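Local atomic coordinates of periplasmic binding protein (Roseiflexus sp. RS-1, PDB entry 5GJ3), a protein that binds heme in the periplasm, two molecules in this form, and probably delivers it to a membrane transporter for uptake. Residues 18-23 and 36-41; 90-95 and 105-110; 210-213 and 217-220. All blocks are in the same frame, centred on the assembly; numbering follows the deposited sequence.

Interaction 1: residues 18-23 and 36-41; sequences IIFALG and TYPPER
Phe20 projects from helix 13-21 to meet both Pro38 and Arg41, one with a ring face and the other with a ring edge. Pro38 CD lies over that face, 3.9 Å from the centroid and 29° off the normal, which defines a CH-pi contact displaced toward the root of the ring; its nearest atom is Phe20 CG, 3.4 Å away. Pro38 CG extends the overlap to Phe20 CD1. At the far edge, Phe20 CE1 sits 3.6 Å above the guanidinium plane of Arg41, over its centre. The two planes stand 81° apart: the bend of Arg41 about CG-CD (chi3 44°) brings the guanidinium up to the ring edge, its flat face turned to CE1. Pro38 follows a cis peptide bond and occupies the N-cap position of helix 39-42. An alanine in place of Phe20 would remove the ring, and Pro38 CD would probably lose most of its apolar cover, the CH-pi contact with it, while the Arg41 guanidinium became freer to turn. No hydrogen bond joins the segments; cohesion at this surface contact therefore rests on dispersion and CH-pi attraction, with the ring edge set against the guanidinium face.

Interaction 2: residues 90-95 and 105-110; sequences AITADP and IRFVAQ. With ZN (zinc ion), chain D.
Thr92 presses its CB onto the face of the Phe107 ring, 3.3 Å from the centroid and 10° off the normal, an almost centred CH-pi contact. Thr92 CG2 continues the cover toward one side of the ring, 3.4 Å from Phe107 CD2. The far end of the ring meets Ala90, both its carbonyl and its methyl: Ala90 O lies near the ring plane, 3.5 Å from Phe107 CZ, and Ala90 CB is 3.7 Å from Phe107 CE1. Phe107 lays its ring along the strand because chi1 (155°) turns CG away from the backbone N. Strand 89-92 is an outermost strand of the four-stranded parallel sheet, and helix 100-111 runs back against it: the short axes pass 9.4 Å apart at 166°, the nearly antiparallel strand-helix packing of an alpha/beta domain. Ile68 on the neighbouring strand also touches Phe107, while backbone bonds from Ala90 and Thr92 to Gly69 fix the strand in the sheet. Beyond the strand's C-terminal end, Asp94 OD2 binds a zinc ion at 2.0 Å, with a water at 1.9 Å from the metal and Asp14 and Asp70 as further ligands. A salt bridge from Asp94 OD1 to Lys104, on the same helix as Phe107, braces that carboxylate.

Interaction 3: residues 210-213 and 217-220; sequences ESVG and GLLK
Val212 and Leu218 meet through one branch of the valine, beside a backbone contact in which Gly217 fits closely against Val212 and Gly213. With chi1 at -63°, Val212 places CG1 anti to its carbonyl carbon and CG2 between the backbone N and the carbonyl carbon; it is CG2 that faces the second segment. That methyl lies 3.8 Å from Leu218 N and 3.9 Å from Leu218 CB, so the root of the leucine makes the nearer approach, ahead of its branched end. Leu218 has CG anti to its own backbone N (chi1 173°). Both side chains also touch Leu150 of strand 144-151, which places this turn between helices 206-211 and 214-218 against the mixed sheet.

The backbone completes the contact. Gly213, with positive phi, is the C-prime residue of a Schellman motif ending helix 206-211: Gly214 N bonds back to Leu209 O, and Gly213 N to Glu210 O at 3.0 Å. The Gly213 carbonyl then accepts from the next helix, with Gly217 N 3.2 Å from Gly213 O. The donor stands well above the carbonyl plane, 67° out of it, and so is not directed at a lone pair. Alongside, Gly217 CA makes a CA-H...O contact of 3.1 Å with Val212 O. A beta carbon built on Gly217 would fall 1.7 Å from that same Val212 O, which is geometric evidence that the close approach depends on the absence of a side chain.

Ser211 OG, bonded to Gly208 O and Gly152 N, ties the first segment to its surroundings. The chemistry thus combines apolar packing of Val212 on Leu218 with two neighbouring carbonyls, one met by the N-H of Gly217 in a hydrogen bond, the other by its CA-H in a weaker contact.

Interactions 1 and 2 belong to the same part of the fold, their centres about 16 Å apart, and they touch directly: Val108 on helix 100-111 packs on Ile18, Ile19 and Leu22, with Leu22 CD1 3.6 Å from Val108 CG1. Interaction 3 lies apart, its centre about 30 Å from that of interaction 1 and about 37 Å from that of interaction 2, on the other side of the chain's centre from interaction 2. The hemes appear to lie between these parts, consistent with a two-lobed periplasmic binding protein: the side chains of Pro38, Thr92 and Val212 are about 13, 14 and 10 Å from a bound heme. Interaction 2 alone contributes a metal ligand, Asp94.

Interaction 1: residues 18-23 and 36-41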
# COMPACT_ATOMS: atom_id res chain seq x y z
N ILE A 18 -1.43 -11.63 0.98
CA ILE A 18 -1.24 -12.31 2.23
C ILE A 18 -1.64 -13.83 2.03
O ILE A 18 -1.00 -14.69 2.60
CB ILE A 18 -2.14 -11.70 3.35
CG1 ILE A 18 -1.54 -10.36 3.85
CG2 ILE A 18 -2.27 -12.70 4.50
CD1 ILE A 18 -2.54 -9.58 4.70
N ILE A 19 -2.68 -14.13 1.25
CA ILE A 19 -3.08 -15.55 1.06
C ILE A 19 -1.90 -16.29 0.40
O ILE A 19 -1.56 -17.42 0.81
CB ILE A 19 -4.36 -15.67 0.18
CG1 ILE A 19 -5.59 -15.09 0.93
CG2 ILE A 19 -4.65 -17.12 -0.24
CD1 ILE A 19 -6.72 -14.69 -0.03
N PHE A 20 -1.32 -15.65 -0.64
CA PHE A 20 -0.17 -16.25 -1.35
C PHE A 20 1.04 -16.38 -0.41
O PHE A 20 1.69 -17.40 -0.40
CB PHE A 20 0.18 -15.46 -2.64
CG PHE A 20 -0.69 -15.84 -3.84
CD1 PHE A 20 -0.31 -16.87 -4.69
CD2 PHE A 20 -1.86 -15.15 -4.11
CE1 PHE A 20 -1.10 -17.23 -5.76
CE2 PHE A 20 -2.65 -15.49 -5.19
CZ PHE A 20 -2.28 -16.55 -6.02
N ALA A 21 1.29 -15.39 0.46
CA ALA A 21 2.42 -15.46 1.40
C ALA A 21 2.26 -16.54 2.44
O ALA A 21 3.27 -17.06 3.02
CB ALA A 21 2.65 -14.11 2.08
N LEU A 22 1.00 -16.91 2.72
CA LEU A 22 0.76 -17.98 3.69
C LEU A 22 0.86 -19.38 3.04
O LEU A 22 0.74 -20.41 3.73
CB LEU A 22 -0.64 -17.80 4.36
CG LEU A 22 -0.78 -16.68 5.39
CD1 LEU A 22 -2.26 -16.35 5.71
CD2 LEU A 22 -0.01 -17.00 6.68
N GLY A 23 1.02 -19.43 1.73
CA GLY A 23 1.12 -20.70 1.05
C GLY A 23 -0.16 -21.25 0.43
O GLY A 23 -0.17 -22.41 -0.02
N THR A 36 -1.90 -7.17 -7.58
CA THR A 36 -0.75 -7.23 -8.53
C THR A 36 0.45 -8.03 -7.93
O THR A 36 1.53 -8.00 -8.51
CB THR A 36 -0.24 -5.81 -8.84
OG1 THR A 36 -0.10 -5.14 -7.59
CG2 THR A 36 -1.20 -5.01 -9.70
N TYR A 37 0.27 -8.72 -6.78
CA TYR A 37 1.34 -9.55 -6.18
C TYR A 37 0.88 -10.90 -5.59
O TYR A 37 -0.01 -10.90 -4.74
CB TYR A 37 2.05 -8.78 -5.06
CG TYR A 37 3.39 -9.40 -4.68
CD1 TYR A 37 4.56 -9.05 -5.37
CD2 TYR A 37 3.47 -10.38 -3.68
CE1 TYR A 37 5.76 -9.64 -5.03
CE2 TYR A 37 4.69 -10.98 -3.34
CZ TYR A 37 5.84 -10.58 -4.03
OH TYR A 37 7.07 -11.10 -3.70
N PRO A 38 1.55 -12.05 -5.95
CA PRO A 38 2.72 -12.18 -6.91
C PRO A 38 2.22 -11.99 -8.35
O PRO A 38 1.23 -12.65 -8.74
CB PRO A 38 3.22 -13.63 -6.70
CG PRO A 38 2.32 -14.27 -5.68
CD PRO A 38 1.14 -13.36 -5.39
N PRO A 39 2.82 -11.05 -9.13
CA PRO A 39 2.16 -10.70 -10.42
C PRO A 39 2.04 -11.88 -11.43
O PRO A 39 1.06 -11.96 -12.20
CB PRO A 39 3.06 -9.57 -10.99
CG PRO A 39 4.36 -9.79 -10.35
CD PRO A 39 4.06 -10.28 -8.95
N GLU A 40 3.00 -12.80 -11.38
CA GLU A 40 3.00 -13.94 -12.31
C GLU A 40 1.77 -14.83 -12.10
O GLU A 40 1.22 -15.38 -13.06
CB GLU A 40 4.29 -14.76 -12.19
CG GLU A 40 5.59 -13.96 -12.34
CD GLU A 40 5.72 -13.22 -13.67
OE1 GLU A 40 5.32 -13.77 -14.72
OE2 GLU A 40 6.24 -12.07 -13.65
N ARG A 41 1.32 -14.93 -10.84
CA ARG A 41 0.18 -15.78 -10.47
C ARG A 41 -1.14 -15.05 -10.62
O ARG A 41 -2.06 -15.57 -11.24
CB ARG A 41 0.40 -16.41 -9.09
CG ARG A 41 1.81 -17.01 -9.02
CD ARG A 41 2.06 -18.15 -8.04
NE ARG A 41 0.99 -19.14 -8.07
CZ ARG A 41 0.79 -20.06 -7.12
NH1 ARG A 41 1.61 -20.12 -6.07
NH2 ARG A 41 -0.24 -20.89 -7.20

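Interaction 2: residues 90-95 and 105-110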
# COMPACT_ATOMS: atom_id res chain seq x y z
N ALA A 90 -16.01 -12.87 5.08
CA ALA A 90 -15.48 -12.18 6.26
C ALA A 90 -14.70 -10.94 5.81
O ALA A 90 -14.05 -10.96 4.76
CB ALA A 90 -14.57 -13.10 7.02
N ILE A 91 -14.80 -9.88 6.60
CA ILE A 91 -14.14 -8.62 6.29
C ILE A 91 -13.38 -8.18 7.54
O ILE A 91 -13.93 -8.22 8.63
CB ILE A 91 -15.17 -7.51 5.96
CG1 ILE A 91 -15.95 -7.84 4.66
CG2 ILE A 91 -14.49 -6.09 5.87
CD1 ILE A 91 -15.08 -7.88 3.41
N THR A 92 -12.13 -7.79 7.38
CA THR A 92 -11.34 -7.28 8.49
C THR A 92 -11.05 -5.76 8.42
O THR A 92 -11.17 -5.13 7.37
CB THR A 92 -10.00 -8.05 8.56
OG1 THR A 92 -9.41 -7.84 9.85
CG2 THR A 92 -9.04 -7.59 7.44
N ALA A 93 -10.68 -5.16 9.55
CA ALA A 93 -10.26 -3.74 9.56
C ALA A 93 -8.95 -3.58 8.81
O ALA A 93 -8.15 -4.52 8.71
CB ALA A 93 -10.09 -3.23 11.00
N ASP A 94 -8.71 -2.38 8.30
CA ASP A 94 -7.38 -2.08 7.71
C ASP A 94 -6.97 -0.65 8.07
O ASP A 94 -6.95 0.19 7.17
CB ASP A 94 -7.45 -2.24 6.18
CG ASP A 94 -6.06 -2.17 5.50
OD1 ASP A 94 -4.98 -2.21 6.19
OD2 ASP A 94 -6.08 -2.09 4.26
N PRO A 95 -6.70 -0.36 9.36
CA PRO A 95 -6.32 0.97 9.85
C PRO A 95 -4.95 1.43 9.25
O PRO A 95 -4.13 0.59 8.85
CB PRO A 95 -6.20 0.74 11.36
CG PRO A 95 -5.77 -0.71 11.47
CD PRO A 95 -6.69 -1.35 10.45
N ILE A 105 -2.83 -10.45 8.69
CA ILE A 105 -2.23 -11.80 8.56
C ILE A 105 -2.96 -12.80 9.45
O ILE A 105 -3.35 -13.87 8.95
CB ILE A 105 -0.71 -11.80 8.82
CG1 ILE A 105 0.03 -11.12 7.65
CG2 ILE A 105 -0.18 -13.23 9.02
CD1 ILE A 105 1.40 -10.62 8.08
N ARG A 106 -3.19 -12.44 10.72
CA ARG A 106 -3.95 -13.32 11.64
C ARG A 106 -5.39 -13.58 11.18
O ARG A 106 -5.91 -14.71 11.32
CB ARG A 106 -3.93 -12.79 13.09
CG ARG A 106 -2.51 -12.75 13.66
CD ARG A 106 -2.47 -12.24 15.11
NE ARG A 106 -1.24 -12.74 15.71
CZ ARG A 106 -0.20 -12.00 16.11
NH1 ARG A 106 -0.24 -10.67 16.04
NH2 ARG A 106 0.88 -12.59 16.63
N PHE A 107 -6.02 -12.54 10.61
CA PHE A 107 -7.39 -12.66 10.10
C PHE A 107 -7.47 -13.69 8.95
O PHE A 107 -8.33 -14.60 8.96
CB PHE A 107 -7.89 -11.28 9.66
CG PHE A 107 -8.98 -11.31 8.61
CD1 PHE A 107 -10.31 -11.59 8.98
CD2 PHE A 107 -8.70 -10.96 7.28
CE1 PHE A 107 -11.36 -11.54 8.02
CE2 PHE A 107 -9.72 -10.89 6.33
CZ PHE A 107 -11.08 -11.19 6.69
N VAL A 108 -6.57 -13.58 7.99
CA VAL A 108 -6.57 -14.51 6.85
C VAL A 108 -6.22 -15.92 7.35
O VAL A 108 -6.86 -16.93 6.93
CB VAL A 108 -5.61 -14.07 5.73
CG1 VAL A 108 -5.53 -15.15 4.62
CG2 VAL A 108 -6.06 -12.73 5.09
N ALA A 109 -5.22 -16.00 8.22
CA ALA A 109 -4.81 -17.33 8.71
C ALA A 109 -5.94 -18.08 9.42
O ALA A 109 -6.08 -19.32 9.23
CB ALA A 109 -3.57 -17.27 9.62
N GLN A 110 -6.71 -17.36 10.24
CA GLN A 110 -7.84 -17.97 10.94
C GLN A 110 -8.90 -18.44 9.95
O GLN A 110 -9.36 -19.56 10.11
CB GLN A 110 -8.49 -17.09 12.04
CG GLN A 110 -9.57 -17.85 12.87
CD GLN A 110 -10.09 -17.13 14.13
OE1 GLN A 110 -9.42 -16.30 14.68
NE2 GLN A 110 -11.33 -17.50 14.61
ZN ZN D . -6.43 -3.36 2.70
O HOH W 1 -7.32 -2.74 1.08

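Interaction 3: residues 210-213 and 217-220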
# COMPACT_ATOMS: atom_id res chain seq x y z
N GLU A 210 5.56 7.30 -14.19
CA GLU A 210 5.39 7.03 -15.62
C GLU A 210 4.30 7.94 -16.26
O GLU A 210 4.54 8.53 -17.31
CB GLU A 210 5.12 5.54 -15.88
CG GLU A 210 5.74 5.10 -17.21
CD GLU A 210 5.12 3.82 -17.77
OE1 GLU A 210 4.46 3.05 -17.01
OE2 GLU A 210 5.30 3.59 -18.99
N SER A 211 3.14 8.08 -15.62
CA SER A 211 2.07 8.93 -16.14
C SER A 211 2.42 10.44 -16.33
O SER A 211 1.66 11.14 -16.97
CB SER A 211 0.87 8.88 -15.23
OG SER A 211 1.10 9.78 -14.18
N VAL A 212 3.50 10.95 -15.73
CA VAL A 212 3.91 12.35 -16.00
C VAL A 212 5.13 12.44 -16.90
O VAL A 212 5.70 13.50 -17.05
CB VAL A 212 4.13 13.20 -14.68
CG1 VAL A 212 2.84 13.33 -13.90
CG2 VAL A 212 5.26 12.64 -13.82
N GLY A 213 5.60 11.32 -17.46
CA GLY A 213 6.81 11.36 -18.30
C GLY A 213 8.12 11.12 -17.57
O GLY A 213 9.17 11.65 -18.00
N GLY A 217 9.65 14.62 -16.87
CA GLY A 217 8.31 15.24 -16.81
C GLY A 217 7.93 15.75 -15.42
O GLY A 217 7.39 16.86 -15.27
N LEU A 218 8.19 14.97 -14.38
CA LEU A 218 7.79 15.38 -13.01
C LEU A 218 8.36 16.77 -12.67
O LEU A 218 7.68 17.64 -12.13
CB LEU A 218 8.29 14.33 -11.97
CG LEU A 218 8.11 14.65 -10.47
CD1 LEU A 218 6.64 14.59 -10.15
CD2 LEU A 218 8.86 13.67 -9.56
N LEU A 219 9.62 16.97 -12.99
CA LEU A 219 10.29 18.22 -12.65
C LEU A 219 9.91 19.40 -13.54
O LEU A 219 10.37 20.52 -13.30
CB LEU A 219 11.82 18.03 -12.62
CG LEU A 219 12.17 17.00 -11.54
CD1 LEU A 219 13.67 16.84 -11.40
CD2 LEU A 219 11.50 17.40 -10.22
N LYS A 220 9.06 19.15 -14.54
CA LYS A 220 8.44 20.21 -15.34
C LYS A 220 7.18 20.73 -14.66
O LYS A 220 6.63 21.75 -15.05
CB LYS A 220 8.14 19.73 -16.76
CG LYS A 220 9.36 19.61 -17.67
CD LYS A 220 9.00 19.09 -19.05
CE LYS A 220 7.82 19.86 -19.64
NZ LYS A 220 7.58 19.51 -21.08